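Local structure of chaperone SycD (Yersinia enterocolitica, 2VGX) at residues 52-55 and 56-59; 21-24 and 25-28; 72-75 and 76-80; 63-67 and 68-72. The protein serves as a type III secretion chaperone for translocator proteins, built largely of tetratricopeptide-repeat helices, and probably also modulates yop operon expression. All coordinates share one frame; numbering follows the deposited sequence.

Contact 1 (52-55 and 56-59); sequences HYDS and RFFL
D54 and R56 meet at the start of helix 55-67, where D54 is the N-cap residue and its carboxylate supplies an acceptor that the first turn of a helix lacks. With CG anti to the backbone N (chi1 -163°), the carboxylate of D54 swings toward the opening turn. D54 OD1 accepts from R56 N at 3.2 Å on the anti side, the capping bond, and on its syn side takes R56 NE at 3.1 Å. D54 OD2 meanwhile receives R56 NH2 at 2.9 Å, also syn. The guanidinium thus grips the carboxylate side-on, NE and NH2 each taking one oxygen, and both oxygens lie close to the guanidinium plane; the two flat groups are turned 25° apart. A bend at chi3 (-60°) folds the arginine chain round to make this possible. The short aspartate suits a cap, and the helix start together with the guanidinium would probably favour its charged form.

F57 takes the same residue from another side. The D54 side chain lies over one face of its ring, with CG above the centre and D54 CB in a CH-pi contact 4.0 Å from the F57 centroid. The ring, a large apolar group suited to a buried place, also packs on L47 and C48 of helix 44-50. F58 instead presents its edge to the backbone leading into the helix: F58 CD2 lies 3.4 Å from D54 O. At the far end of this ring, F58 CZ touches H52 CB at 4.0 Å.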
ATOM      1  N   HIS B  52       0.617  10.849  -0.412  1.00  7.18           N
ATOM      2  CA  HIS B  52      -0.354  11.795  -0.922  1.00  8.83           C
ATOM      3  C   HIS B  52       0.229  12.991  -1.654  1.00  7.14           C
ATOM      4  O   HIS B  52      -0.479  13.947  -1.947  1.00  8.25           O
ATOM      5  CB  HIS B  52      -1.420  12.213   0.110  1.00  9.73           C
ATOM      6  CG  HIS B  52      -0.921  13.122   1.180  1.00 13.04           C
ATOM      7  ND1 HIS B  52      -1.037  14.495   1.111  1.00 16.53           N
ATOM      8  CD2 HIS B  52      -0.319  12.856   2.363  1.00 17.24           C
ATOM      9  CE1 HIS B  52      -0.529  15.031   2.208  1.00 18.24           C
ATOM     10  NE2 HIS B  52      -0.080  14.061   2.979  1.00 18.09           N
ATOM     11  N   TYR B  53       1.514  12.908  -1.960  1.00  6.55           N
ATOM     12  CA  TYR B  53       2.168  13.878  -2.820  1.00  8.37           C
ATOM     13  C   TYR B  53       2.553  13.338  -4.213  1.00  8.53           C
ATOM     14  O   TYR B  53       3.140  14.073  -5.026  1.00  9.01           O
ATOM     15  CB  TYR B  53       3.402  14.475  -2.113  1.00  9.54           C
ATOM     16  CG  TYR B  53       3.041  15.129  -0.791  1.00  7.52           C
ATOM     17  CD1 TYR B  53       2.209  16.230  -0.769  1.00  9.41           C
ATOM     18  CD2 TYR B  53       3.546  14.642   0.432  1.00 11.11           C
ATOM     19  CE1 TYR B  53       1.847  16.843   0.439  1.00  9.61           C
ATOM     20  CE2 TYR B  53       3.206  15.261   1.652  1.00  8.79           C
ATOM     21  CZ  TYR B  53       2.361  16.352   1.638  1.00  8.60           C
ATOM     22  OH  TYR B  53       1.987  16.960   2.815  1.00  8.38           O
ATOM     23  N   ASP B  54       2.224  12.086  -4.499  1.00  6.21           N
ATOM     24  CA  ASP B  54       2.595  11.470  -5.781  1.00  7.94           C
ATOM     25  C   ASP B  54       1.439  11.620  -6.782  1.00  7.50           C
ATOM     26  O   ASP B  54       0.447  10.898  -6.689  1.00  7.65           O
ATOM     27  CB  ASP B  54       2.941   9.975  -5.590  1.00  8.62           C
ATOM     28  CG  ASP B  54       3.716   9.387  -6.786  1.00 11.04           C
ATOM     29  OD1 ASP B  54       3.400   9.721  -7.957  1.00 12.06           O
ATOM     30  OD2 ASP B  54       4.633   8.564  -6.553  1.00 10.70           O
ATOM     31  N   SER B  55       1.597  12.536  -7.758  1.00  5.67           N
ATOM     32  CA  SER B  55       0.527  12.838  -8.727  1.00  6.21           C
ATOM     33  C   SER B  55       0.071  11.600  -9.535  1.00  6.22           C
ATOM     34  O   SER B  55      -1.092  11.534  -9.959  1.00  7.02           O
ATOM     35  CB  SER B  55       0.991  13.947  -9.696  1.00  8.40           C
ATOM     36  OG  SER B  55       2.081  13.497 -10.503  1.00  9.33           O
ATOM     37  N   ARG B  56       0.976  10.634  -9.765  1.00  6.52           N
ATOM     38  CA  ARG B  56       0.660   9.403 -10.506  1.00  8.48           C
ATOM     39  C   ARG B  56      -0.515   8.649  -9.903  1.00  6.87           C
ATOM     40  O   ARG B  56      -1.357   8.106 -10.622  1.00  5.84           O
ATOM     41  CB  ARG B  56       1.858   8.432 -10.548  1.00  8.11           C
ATOM     42  CG  ARG B  56       3.103   8.957 -11.276  1.00 13.39           C
ATOM     43  CD  ARG B  56       4.200   7.887 -11.189  1.00 12.95           C
ATOM     44  NE  ARG B  56       4.561   7.575  -9.800  1.00 14.79           N
ATOM     45  CZ  ARG B  56       5.172   6.447  -9.419  1.00 17.53           C
ATOM     46  NH1 ARG B  56       5.501   5.505 -10.331  1.00 13.48           N
ATOM     47  NH2 ARG B  56       5.460   6.248  -8.125  1.00 14.74           N
ATOM     48  N   PHE B  57      -0.571   8.638  -8.575  1.00  6.34           N
ATOM     49  CA  PHE B  57      -1.642   7.934  -7.837  1.00  5.91           C
ATOM     50  C   PHE B  57      -2.992   8.610  -7.954  1.00  6.39           C
ATOM     51  O   PHE B  57      -4.023   7.900  -7.998  1.00  5.07           O
ATOM     52  CB  PHE B  57      -1.243   7.739  -6.360  1.00  5.58           C
ATOM     53  CG  PHE B  57       0.095   7.031  -6.174  1.00  6.14           C
ATOM     54  CD1 PHE B  57       0.634   6.218  -7.188  1.00  6.79           C
ATOM     55  CD2 PHE B  57       0.809   7.180  -4.975  1.00  7.65           C
ATOM     56  CE1 PHE B  57       1.862   5.577  -7.012  1.00  6.36           C
ATOM     57  CE2 PHE B  57       2.037   6.535  -4.770  1.00  4.77           C
ATOM     58  CZ  PHE B  57       2.571   5.721  -5.789  1.00  6.59           C
ATOM     59  N   PHE B  58      -2.997   9.958  -7.987  1.00  3.74           N
ATOM     60  CA  PHE B  58      -4.270  10.720  -8.132  1.00  5.73           C
ATOM     61  C   PHE B  58      -4.776  10.679  -9.543  1.00  5.84           C
ATOM     62  O   PHE B  58      -5.999  10.725  -9.758  1.00  5.59           O
ATOM     63  CB  PHE B  58      -4.160  12.156  -7.582  1.00  4.56           C
ATOM     64  CG  PHE B  58      -3.879  12.147  -6.090  1.00  5.52           C
ATOM     65  CD1 PHE B  58      -4.935  12.136  -5.194  1.00  5.32           C
ATOM     66  CD2 PHE B  58      -2.560  12.034  -5.604  1.00  3.65           C
ATOM     67  CE1 PHE B  58      -4.679  12.057  -3.810  1.00  5.57           C
ATOM     68  CE2 PHE B  58      -2.312  11.962  -4.232  1.00  7.33           C
ATOM     69  CZ  PHE B  58      -3.388  11.984  -3.349  1.00  6.22           C
ATOM     70  N   LEU B  59      -3.847  10.572 -10.500  1.00  4.53           N
ATOM     71  CA  LEU B  59      -4.264  10.344 -11.888  1.00  6.32           C
ATOM     72  C   LEU B  59      -4.975   8.980 -11.997  1.00  6.10           C
ATOM     73  O   LEU B  59      -6.048   8.881 -12.590  1.00  8.38           O
ATOM     74  CB  LEU B  59      -3.068  10.405 -12.837  1.00  6.88           C
ATOM     75  CG  LEU B  59      -3.390  10.230 -14.346  1.00 11.28           C
ATOM     76  CD1 LEU B  59      -4.397  11.339 -14.840  1.00  8.59           C
ATOM     77  CD2 LEU B  59      -2.090  10.184 -15.190  1.00 10.95           C
TER

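Contact 2 (21-24 and 25-28); sequences LEQL and YSLA
S26 holds E22 in two ways, one turn apart on helix 18-33 of this tetratricopeptide-repeat protein. The hydrogen bonds come first. E22 O accepts from S26 N at 2.8 Å, as the helix requires, and from the hydroxyl S26 OG at 3.0 Å. The two donors reach this oxygen from opposite faces of the carbonyl plane, the hydroxyl standing well above it. Serine is short enough to do this: with OG beside its own backbone N (chi1 -53°), the hydroxyl turns back along the helix to the preceding turn. The backbone continues the pattern with Y25 N to L21 O and A28 N to L24 O.

A charged group meets an aromatic one on the adjoining side. The side chains of E22 and Y25 run alongside each other in the same direction, and E22 OE2 lies at the ring edge, in its plane, 3.7 Å from Y25 CD2. The carboxylate is turned 62° against the ring. The stronger partner of this glutamate is R56 on helix 55-67, which forms a salt bridge with OE1 and a cation-pi contact with the Y25 ring.

Apolar residues make the remaining packing contacts. L21 packs on L47 and L50, and A28, small enough for close helix packing, meets F44. L24 and L27 touch apolar side chains of the other subunit.

The leucines thus pack against the core (L21) and the other subunit (L24, L27), while the E22 carboxylate and the Y25 ring together offer an arginine an opposite charge and an electron-rich face.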
ATOM      1  N   LEU B  21       6.514   1.202  -3.179  1.00  8.83           N
ATOM      2  CA  LEU B  21       5.138   1.230  -3.721  1.00  9.81           C
ATOM      3  C   LEU B  21       5.058   0.867  -5.217  1.00 11.32           C
ATOM      4  O   LEU B  21       3.958   0.730  -5.777  1.00  9.01           O
ATOM      5  CB  LEU B  21       4.497   2.623  -3.460  1.00  5.92           C
ATOM      6  CG  LEU B  21       4.540   3.124  -1.999  1.00  7.48           C
ATOM      7  CD1 LEU B  21       3.991   4.530  -1.929  1.00  7.96           C
ATOM      8  CD2 LEU B  21       3.757   2.199  -1.035  1.00  6.24           C
ATOM      9  N   GLU B  22       6.216   0.690  -5.844  1.00 13.96           N
ATOM     10  CA  GLU B  22       6.266   0.519  -7.311  1.00 14.16           C
ATOM     11  C   GLU B  22       5.498  -0.728  -7.839  1.00 15.01           C
ATOM     12  O   GLU B  22       4.759  -0.655  -8.853  1.00 15.32           O
ATOM     13  CB  GLU B  22       7.708   0.567  -7.820  1.00 15.68           C
ATOM     14  CG  GLU B  22       7.848   0.625  -9.396  1.00 16.23           C
ATOM     15  CD  GLU B  22       6.998   1.713 -10.070  1.00 22.26           C
ATOM     16  OE1 GLU B  22       6.834   2.832  -9.484  1.00 18.54           O
ATOM     17  OE2 GLU B  22       6.492   1.429 -11.206  1.00 25.18           O
ATOM     18  N   GLN B  23       5.601  -1.849  -7.131  1.00 13.01           N
ATOM     19  CA  GLN B  23       4.892  -3.038  -7.614  1.00 15.50           C
ATOM     20  C   GLN B  23       3.416  -2.954  -7.392  1.00 15.17           C
ATOM     21  O   GLN B  23       2.629  -3.389  -8.239  1.00 12.95           O
ATOM     22  CB  GLN B  23       5.501  -4.345  -7.089  1.00 22.01           C
ATOM     23  CG  GLN B  23       6.933  -4.560  -7.690  1.00 31.37           C
ATOM     24  CD  GLN B  23       6.997  -4.333  -9.241  1.00 36.50           C
ATOM     25  OE1 GLN B  23       7.770  -3.488  -9.740  1.00 39.20           O
ATOM     26  NE2 GLN B  23       6.176  -5.087  -9.991  1.00 39.06           N
ATOM     27  N   LEU B  24       3.013  -2.383  -6.252  1.00 11.50           N
ATOM     28  CA  LEU B  24       1.606  -2.082  -6.081  1.00  8.03           C
ATOM     29  C   LEU B  24       1.126  -1.096  -7.155  1.00  8.02           C
ATOM     30  O   LEU B  24       0.019  -1.202  -7.631  1.00  7.23           O
ATOM     31  CB  LEU B  24       1.338  -1.492  -4.693  1.00 12.18           C
ATOM     32  CG  LEU B  24       1.398  -2.448  -3.503  1.00 11.30           C
ATOM     33  CD1 LEU B  24       1.044  -1.675  -2.213  1.00 12.86           C
ATOM     34  CD2 LEU B  24       0.446  -3.631  -3.706  1.00 11.24           C
ATOM     35  N   TYR B  25       1.942  -0.112  -7.511  1.00  9.39           N
ATOM     36  CA  TYR B  25       1.540   0.812  -8.576  1.00 10.40           C
ATOM     37  C   TYR B  25       1.367   0.088  -9.943  1.00 11.19           C
ATOM     38  O   TYR B  25       0.393   0.320 -10.664  1.00  8.77           O
ATOM     39  CB  TYR B  25       2.529   1.964  -8.696  1.00 10.89           C
ATOM     40  CG  TYR B  25       2.244   2.874  -9.879  1.00 13.56           C
ATOM     41  CD1 TYR B  25       1.092   3.679  -9.907  1.00 13.88           C
ATOM     42  CD2 TYR B  25       3.115   2.923 -10.975  1.00 15.53           C
ATOM     43  CE1 TYR B  25       0.816   4.523 -10.991  1.00 15.80           C
ATOM     44  CE2 TYR B  25       2.868   3.778 -12.067  1.00 15.46           C
ATOM     45  CZ  TYR B  25       1.701   4.568 -12.064  1.00 16.16           C
ATOM     46  OH  TYR B  25       1.421   5.415 -13.125  1.00 14.43           O
ATOM     47  N   SER B  26       2.304  -0.789 -10.288  1.00 12.67           N
ATOM     48  CA  SER B  26       2.188  -1.581 -11.539  1.00 15.55           C
ATOM     49  C   SER B  26       0.936  -2.450 -11.552  1.00 13.72           C
ATOM     50  O   SER B  26       0.256  -2.554 -12.556  1.00 15.12           O
ATOM     51  CB  SER B  26       3.427  -2.468 -11.760  1.00 17.91           C
ATOM     52  OG  SER B  26       4.567  -1.647 -11.688  1.00 24.48           O
ATOM     53  N   LEU B  27       0.620  -3.055 -10.422  1.00 13.24           N
ATOM     54  CA  LEU B  27      -0.601  -3.819 -10.283  1.00 13.48           C
ATOM     55  C   LEU B  27      -1.860  -3.021 -10.574  1.00 13.08           C
ATOM     56  O   LEU B  27      -2.696  -3.453 -11.382  1.00 12.94           O
ATOM     57  CB  LEU B  27      -0.661  -4.455  -8.867  1.00 15.21           C
ATOM     58  CG  LEU B  27      -1.932  -5.200  -8.472  1.00 16.55           C
ATOM     59  CD1 LEU B  27      -2.305  -6.327  -9.438  1.00 19.50           C
ATOM     60  CD2 LEU B  27      -1.777  -5.760  -7.049  1.00 18.47           C
ATOM     61  N   ALA B  28      -2.014  -1.865  -9.914  1.00 10.40           N
ATOM     62  CA  ALA B  28      -3.179  -1.011 -10.075  1.00 10.37           C
ATOM     63  C   ALA B  28      -3.272  -0.568 -11.550  1.00 10.80           C
ATOM     64  O   ALA B  28      -4.361  -0.530 -12.160  1.00 10.01           O
ATOM     65  CB  ALA B  28      -3.021   0.235  -9.140  1.00 11.74           C
TER

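Contact 3 (72-75 and 76-80); sequences DLAI and HSYSY
Helix 71-84, one of the helices packed side by side in this tetratricopeptide-repeat protein, bears H76 folded back over the carbonyl of D72, one turn earlier. D72 O sits 3.5 Å above the imidazole plane of H76, over its centre. That ring placement follows from chi1 (-66°), which sets CG beside the backbone N and aims the ring toward the preceding turn. L73 CD2 approaches the same ring obliquely, 4.0 Å from H76 ND1, so an exposed leucine gains some cover from its neighbour.

On the buried side A74 and Y78 touch one turn apart, with A74 CB 3.9 Å from Y78 CE2. The small methyl leaves room for the tyrosine ring and also packs on C98 of helix 90-100, while Y78 sends its hydroxyl to Q66 of helix 55-67. The buried hydroxyl of S77 is satisfied by a hydrogen bond with F58 O.

I75 O accepts from S79 N at 2.9 Å. The S79 hydroxyl lies between backbone N and carbonyl carbon (chi1 61°), and from there has two acceptors within reach: S79 OG is 2.8 Å from I75 O and 3.1 Å from H76 O.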
ATOM      1  N   ASP B  72     -18.020  13.521  -9.827  1.00 15.61           N
ATOM      2  CA  ASP B  72     -17.638  14.446  -8.792  1.00 16.61           C
ATOM      3  C   ASP B  72     -16.388  13.953  -8.061  1.00 15.83           C
ATOM      4  O   ASP B  72     -15.480  14.748  -7.770  1.00 11.55           O
ATOM      5  CB  ASP B  72     -18.759  14.600  -7.769  1.00 22.16           C
ATOM      6  CG  ASP B  72     -19.768  15.681  -8.149  1.00 27.69           C
ATOM      7  OD1 ASP B  72     -19.416  16.881  -8.131  1.00 31.21           O
ATOM      8  OD2 ASP B  72     -20.918  15.328  -8.441  1.00 28.90           O
ATOM      9  N   LEU B  73     -16.379  12.661  -7.720  1.00 11.06           N
ATOM     10  CA  LEU B  73     -15.234  12.062  -7.022  1.00 11.89           C
ATOM     11  C   LEU B  73     -13.979  12.093  -7.922  1.00 10.86           C
ATOM     12  O   LEU B  73     -12.860  12.335  -7.427  1.00  8.84           O
ATOM     13  CB  LEU B  73     -15.541  10.636  -6.551  1.00 13.60           C
ATOM     14  CG  LEU B  73     -16.382  10.444  -5.265  1.00 15.11           C
ATOM     15  CD1 LEU B  73     -16.715   8.941  -5.052  1.00 18.09           C
ATOM     16  CD2 LEU B  73     -15.690  11.026  -4.028  1.00 16.36           C
ATOM     17  N   ALA B  74     -14.159  11.880  -9.237  1.00  5.70           N
ATOM     18  CA  ALA B  74     -13.011  11.919 -10.143  1.00  8.09           C
ATOM     19  C   ALA B  74     -12.413  13.332 -10.116  1.00  8.35           C
ATOM     20  O   ALA B  74     -11.192  13.482 -10.094  1.00  7.64           O
ATOM     21  CB  ALA B  74     -13.426  11.544 -11.608  1.00  8.26           C
ATOM     22  N   ILE B  75     -13.275  14.354 -10.135  1.00 10.19           N
ATOM     23  CA  ILE B  75     -12.828  15.754 -10.173  1.00  8.94           C
ATOM     24  C   ILE B  75     -12.046  16.108  -8.891  1.00  8.73           C
ATOM     25  O   ILE B  75     -11.062  16.833  -8.966  1.00  8.46           O
ATOM     26  CB  ILE B  75     -13.986  16.735 -10.399  1.00  9.06           C
ATOM     27  CG1 ILE B  75     -14.595  16.576 -11.825  1.00  9.34           C
ATOM     28  CG2 ILE B  75     -13.513  18.175 -10.229  1.00  9.74           C
ATOM     29  CD1 ILE B  75     -16.033  17.205 -11.936  1.00  9.61           C
ATOM     30  N   HIS B  76     -12.476  15.597  -7.740  1.00  5.48           N
ATOM     31  CA  HIS B  76     -11.694  15.816  -6.504  1.00  7.71           C
ATOM     32  C   HIS B  76     -10.257  15.331  -6.697  1.00  7.24           C
ATOM     33  O   HIS B  76      -9.324  16.019  -6.309  1.00  6.59           O
ATOM     34  CB  HIS B  76     -12.297  15.087  -5.305  1.00  9.62           C
ATOM     35  CG  HIS B  76     -13.649  15.611  -4.896  1.00 13.61           C
ATOM     36  ND1 HIS B  76     -14.557  14.861  -4.168  1.00 16.27           N
ATOM     37  CD2 HIS B  76     -14.243  16.807  -5.121  1.00 13.17           C
ATOM     38  CE1 HIS B  76     -15.650  15.580  -3.967  1.00 15.23           C
ATOM     39  NE2 HIS B  76     -15.489  16.761  -4.542  1.00 16.94           N
ATOM     40  N   SER B  77     -10.105  14.141  -7.285  1.00  4.42           N
ATOM     41  CA  SER B  77      -8.787  13.527  -7.423  1.00  5.51           C
ATOM     42  C   SER B  77      -7.943  14.264  -8.465  1.00  6.13           C
ATOM     43  O   SER B  77      -6.728  14.499  -8.265  1.00  5.95           O
ATOM     44  CB  SER B  77      -8.908  12.019  -7.762  1.00  8.01           C
ATOM     45  OG  SER B  77      -7.602  11.405  -7.702  1.00 14.70           O
ATOM     46  N   TYR B  78      -8.568  14.643  -9.570  1.00  3.32           N
ATOM     47  CA  TYR B  78      -7.806  15.278 -10.649  1.00  4.60           C
ATOM     48  C   TYR B  78      -7.366  16.687 -10.251  1.00  3.47           C
ATOM     49  O   TYR B  78      -6.247  17.122 -10.580  1.00  5.65           O
ATOM     50  CB  TYR B  78      -8.714  15.403 -11.871  1.00  5.05           C
ATOM     51  CG  TYR B  78      -8.970  14.100 -12.659  1.00  6.30           C
ATOM     52  CD1 TYR B  78      -7.950  13.202 -12.923  1.00  7.66           C
ATOM     53  CD2 TYR B  78     -10.236  13.834 -13.202  1.00  7.40           C
ATOM     54  CE1 TYR B  78      -8.175  12.017 -13.690  1.00  8.66           C
ATOM     55  CE2 TYR B  78     -10.474  12.670 -13.964  1.00  6.51           C
ATOM     56  CZ  TYR B  78      -9.450  11.798 -14.205  1.00  6.79           C
ATOM     57  OH  TYR B  78      -9.671  10.680 -14.954  1.00  8.73           O
ATOM     58  N   SER B  79      -8.232  17.415  -9.549  1.00  4.75           N
ATOM     59  CA  SER B  79      -7.901  18.773  -9.105  1.00  5.82           C
ATOM     60  C   SER B  79      -6.775  18.737  -8.072  1.00  7.15           C
ATOM     61  O   SER B  79      -5.872  19.565  -8.112  1.00  5.87           O
ATOM     62  CB  SER B  79      -9.156  19.531  -8.589  1.00  8.09           C
ATOM     63  OG  SER B  79      -9.738  18.870  -7.482  1.00 10.90           O
ATOM     64  N   TYR B  80      -6.813  17.768  -7.162  1.00  5.51           N
ATOM     65  CA  TYR B  80      -5.702  17.611  -6.203  1.00  5.97           C
ATOM     66  C   TYR B  80      -4.401  17.244  -6.941  1.00  8.13           C
ATOM     67  O   TYR B  80      -3.295  17.762  -6.600  1.00  7.39           O
ATOM     68  CB  TYR B  80      -6.065  16.606  -5.125  1.00  6.03           C
ATOM     69  CG  TYR B  80      -4.971  16.486  -4.078  1.00  6.51           C
ATOM     70  CD1 TYR B  80      -4.877  17.408  -3.015  1.00  6.80           C
ATOM     71  CD2 TYR B  80      -4.000  15.506  -4.196  1.00  6.63           C
ATOM     72  CE1 TYR B  80      -3.835  17.319  -2.036  1.00  6.91           C
ATOM     73  CE2 TYR B  80      -2.983  15.385  -3.235  1.00  7.56           C
ATOM     74  CZ  TYR B  80      -2.895  16.293  -2.188  1.00  8.64           C
ATOM     75  OH  TYR B  80      -1.868  16.169  -1.289  1.00  7.65           O
TER

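Contact 4 (63-67 and 68-72); sequences ACRQA and MGQYD
The Y71 ring reaches back to Q66 across the turn between helices 55-67 and 71-84, a turn opened by a Schellman motif. Q66 O approaches the ring obliquely, 3.7 Å from Y71 CE1, while the carbonyl oxygen of G69 lies over one face, displaced toward the rim. Two further flat groups belong to R65 and Q70, whose side chains run at about a right angle to each other. Their guanidinium and amide planes are 56° apart, and it is the aliphatic part of the arginine that touches: R65 CG is 3.7 Å from Q70 NE2. The extended arginine carries its charged end onward, NE to H41 and NH1 to L73 O, whereas the Q66 amide is held by Y78 and E97.

Two backbone bonds define the motif. Q70 N donates to R65 O at 2.8 Å, and G69 N to Q66 O at 3.0 Å, the latter coming in from well above the carbonyl plane. G69 is the C-prime residue, and its positive phi (73°) is a conformation that glycine adopts readily.

M68, the first residue to leave helical geometry, lays its side chain along the C64 carbonyl. A bend at chi3 (-65°) brings the terminal methyl back over the helix end, where M68 CE lies 3.4 Å from C64 O and 4.4 Å from C64 CB.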
ATOM      1  N   ALA B  63      -8.950   8.461 -12.805  1.00 10.43           N
ATOM      2  CA  ALA B  63      -9.278   7.663 -14.001  1.00 10.89           C
ATOM      3  C   ALA B  63     -10.229   6.495 -13.687  1.00 10.95           C
ATOM      4  O   ALA B  63     -11.175   6.232 -14.446  1.00  8.25           O
ATOM      5  CB  ALA B  63      -8.022   7.176 -14.679  1.00 10.89           C
ATOM      6  N   CYS B  64     -10.001   5.809 -12.565  1.00  7.14           N
ATOM      7  CA  CYS B  64     -10.908   4.731 -12.149  1.00  7.94           C
ATOM      8  C   CYS B  64     -12.263   5.280 -11.811  1.00 10.09           C
ATOM      9  O   CYS B  64     -13.290   4.700 -12.191  1.00 10.29           O
ATOM     10  CB  CYS B  64     -10.364   3.990 -10.913  1.00  8.40           C
ATOM     11  SG  CYS B  64      -8.928   3.074 -11.271  1.00 12.59           S
ATOM     12  N   ARG B  65     -12.306   6.417 -11.102  1.00  8.92           N
ATOM     13  CA  ARG B  65     -13.590   7.002 -10.739  1.00  9.84           C
ATOM     14  C   ARG B  65     -14.332   7.454 -11.992  1.00 11.29           C
ATOM     15  O   ARG B  65     -15.549   7.233 -12.108  1.00 11.63           O
ATOM     16  CB  ARG B  65     -13.403   8.176  -9.767  1.00  9.19           C
ATOM     17  CG  ARG B  65     -12.976   7.737  -8.376  1.00 12.21           C
ATOM     18  CD  ARG B  65     -12.385   8.867  -7.531  1.00  8.44           C
ATOM     19  NE  ARG B  65     -12.301   8.369  -6.164  1.00 10.62           N
ATOM     20  CZ  ARG B  65     -12.021   9.094  -5.090  1.00 12.97           C
ATOM     21  NH1 ARG B  65     -11.794  10.398  -5.222  1.00 10.08           N
ATOM     22  NH2 ARG B  65     -11.992   8.495  -3.875  1.00 12.33           N
ATOM     23  N   GLN B  66     -13.612   8.092 -12.918  1.00 10.20           N
ATOM     24  CA  GLN B  66     -14.218   8.555 -14.181  1.00 12.43           C
ATOM     25  C   GLN B  66     -14.794   7.350 -14.944  1.00 13.92           C
ATOM     26  O   GLN B  66     -15.949   7.402 -15.419  1.00 15.54           O
ATOM     27  CB  GLN B  66     -13.205   9.274 -15.067  1.00 10.38           C
ATOM     28  CG  GLN B  66     -13.768   9.715 -16.429  1.00 13.35           C
ATOM     29  CD  GLN B  66     -12.807  10.591 -17.189  1.00 14.11           C
ATOM     30  OE1 GLN B  66     -11.728  10.922 -16.692  1.00 13.90           O
ATOM     31  NE2 GLN B  66     -13.188  10.991 -18.394  1.00 12.86           N
ATOM     32  N   ALA B  67     -14.006   6.277 -15.047  1.00 13.78           N
ATOM     33  CA  ALA B  67     -14.434   5.080 -15.777  1.00 15.96           C
ATOM     34  C   ALA B  67     -15.685   4.412 -15.174  1.00 18.36           C
ATOM     35  O   ALA B  67     -16.442   3.740 -15.896  1.00 18.72           O
ATOM     36  CB  ALA B  67     -13.306   4.107 -15.922  1.00 12.47           C
ATOM     37  N   MET B  68     -15.915   4.639 -13.875  1.00 17.08           N
ATOM     38  CA  MET B  68     -17.084   4.123 -13.164  1.00 19.42           C
ATOM     39  C   MET B  68     -18.241   5.122 -13.062  1.00 19.53           C
ATOM     40  O   MET B  68     -19.199   4.893 -12.310  1.00 22.15           O
ATOM     41  CB  MET B  68     -16.667   3.664 -11.750  1.00 19.89           C
ATOM     42  CG  MET B  68     -15.770   2.443 -11.741  1.00 20.08           C
ATOM     43  SD  MET B  68     -15.388   1.816 -10.058  1.00 22.93           S
ATOM     44  CE  MET B  68     -14.412   3.169  -9.325  1.00 21.85           C
ATOM     45  N   GLY B  69     -18.148   6.241 -13.779  1.00 18.02           N
ATOM     46  CA  GLY B  69     -19.200   7.250 -13.784  1.00 18.93           C
ATOM     47  C   GLY B  69     -19.296   8.055 -12.513  1.00 19.07           C
ATOM     48  O   GLY B  69     -20.303   8.698 -12.254  1.00 17.35           O
ATOM     49  N   GLN B  70     -18.240   8.022 -11.704  1.00 17.05           N
ATOM     50  CA  GLN B  70     -18.222   8.793 -10.485  1.00 17.71           C
ATOM     51  C   GLN B  70     -17.554  10.136 -10.754  1.00 17.66           C
ATOM     52  O   GLN B  70     -16.368  10.325 -10.425  1.00 12.09           O
ATOM     53  CB  GLN B  70     -17.495   8.011  -9.372  1.00 16.47           C
ATOM     54  CG  GLN B  70     -18.256   6.719  -8.983  1.00 18.93           C
ATOM     55  CD  GLN B  70     -17.440   5.763  -8.124  1.00 20.92           C
ATOM     56  OE1 GLN B  70     -17.890   4.656  -7.818  1.00 25.26           O
ATOM     57  NE2 GLN B  70     -16.242   6.166  -7.752  1.00 17.67           N
ATOM     58  N   TYR B  71     -18.326  11.063 -11.322  1.00 16.41           N
ATOM     59  CA  TYR B  71     -17.753  12.273 -11.909  1.00 17.17           C
ATOM     60  C   TYR B  71     -17.274  13.313 -10.907  1.00 16.49           C
ATOM     61  O   TYR B  71     -16.215  13.889 -11.115  1.00 17.07           O
ATOM     62  CB  TYR B  71     -18.657  12.872 -12.998  1.00 19.45           C
ATOM     63  CG  TYR B  71     -18.885  11.890 -14.134  1.00 21.24           C
ATOM     64  CD1 TYR B  71     -17.809  11.385 -14.877  1.00 20.16           C
ATOM     65  CD2 TYR B  71     -20.175  11.457 -14.462  1.00 22.08           C
ATOM     66  CE1 TYR B  71     -18.009  10.481 -15.911  1.00 21.49           C
ATOM     67  CE2 TYR B  71     -20.387  10.520 -15.510  1.00 21.16           C
ATOM     68  CZ  TYR B  71     -19.299  10.055 -16.215  1.00 21.45           C
ATOM     69  OH  TYR B  71     -19.483   9.151 -17.233  1.00 22.96           O
ATOM     70  N   ASP B  72     -18.020  13.521  -9.827  1.00 15.61           N
ATOM     71  CA  ASP B  72     -17.638  14.446  -8.792  1.00 16.61           C
ATOM     72  C   ASP B  72     -16.388  13.953  -8.061  1.00 15.83           C
ATOM     73  O   ASP B  72     -15.480  14.748  -7.770  1.00 11.55           O
ATOM     74  CB  ASP B  72     -18.759  14.600  -7.769  1.00 22.16           C
ATOM     75  CG  ASP B  72     -19.768  15.681  -8.149  1.00 27.69           C
ATOM     76  OD1 ASP B  72     -19.416  16.881  -8.131  1.00 31.21           O
ATOM     77  OD2 ASP B  72     -20.918  15.328  -8.441  1.00 28.90           O
TER

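Overall arrangement
Each contact spans adjacent segments, so none closes a long loop; along the chain they follow in series as 2, 1, 4, 3, none nesting in or crossing another. Contact 2 lies on helix 18-33 and touches contact 1, at the start of helix 55-67, through an arginine salt bridge and ring packing. Contact 4 ends that same helix and turns the chain into helix 71-84, meeting contact 3 at the shared residue D72. The chain reverses there, bringing helix 71-84 alongside helix 55-67, so contact 3 touches both contact 1 and contact 4 through probable hydrogen bonds. Contact 2 touches neither contact 3 nor contact 4; the centres of contacts 2 and 3 are about 21 Å apart.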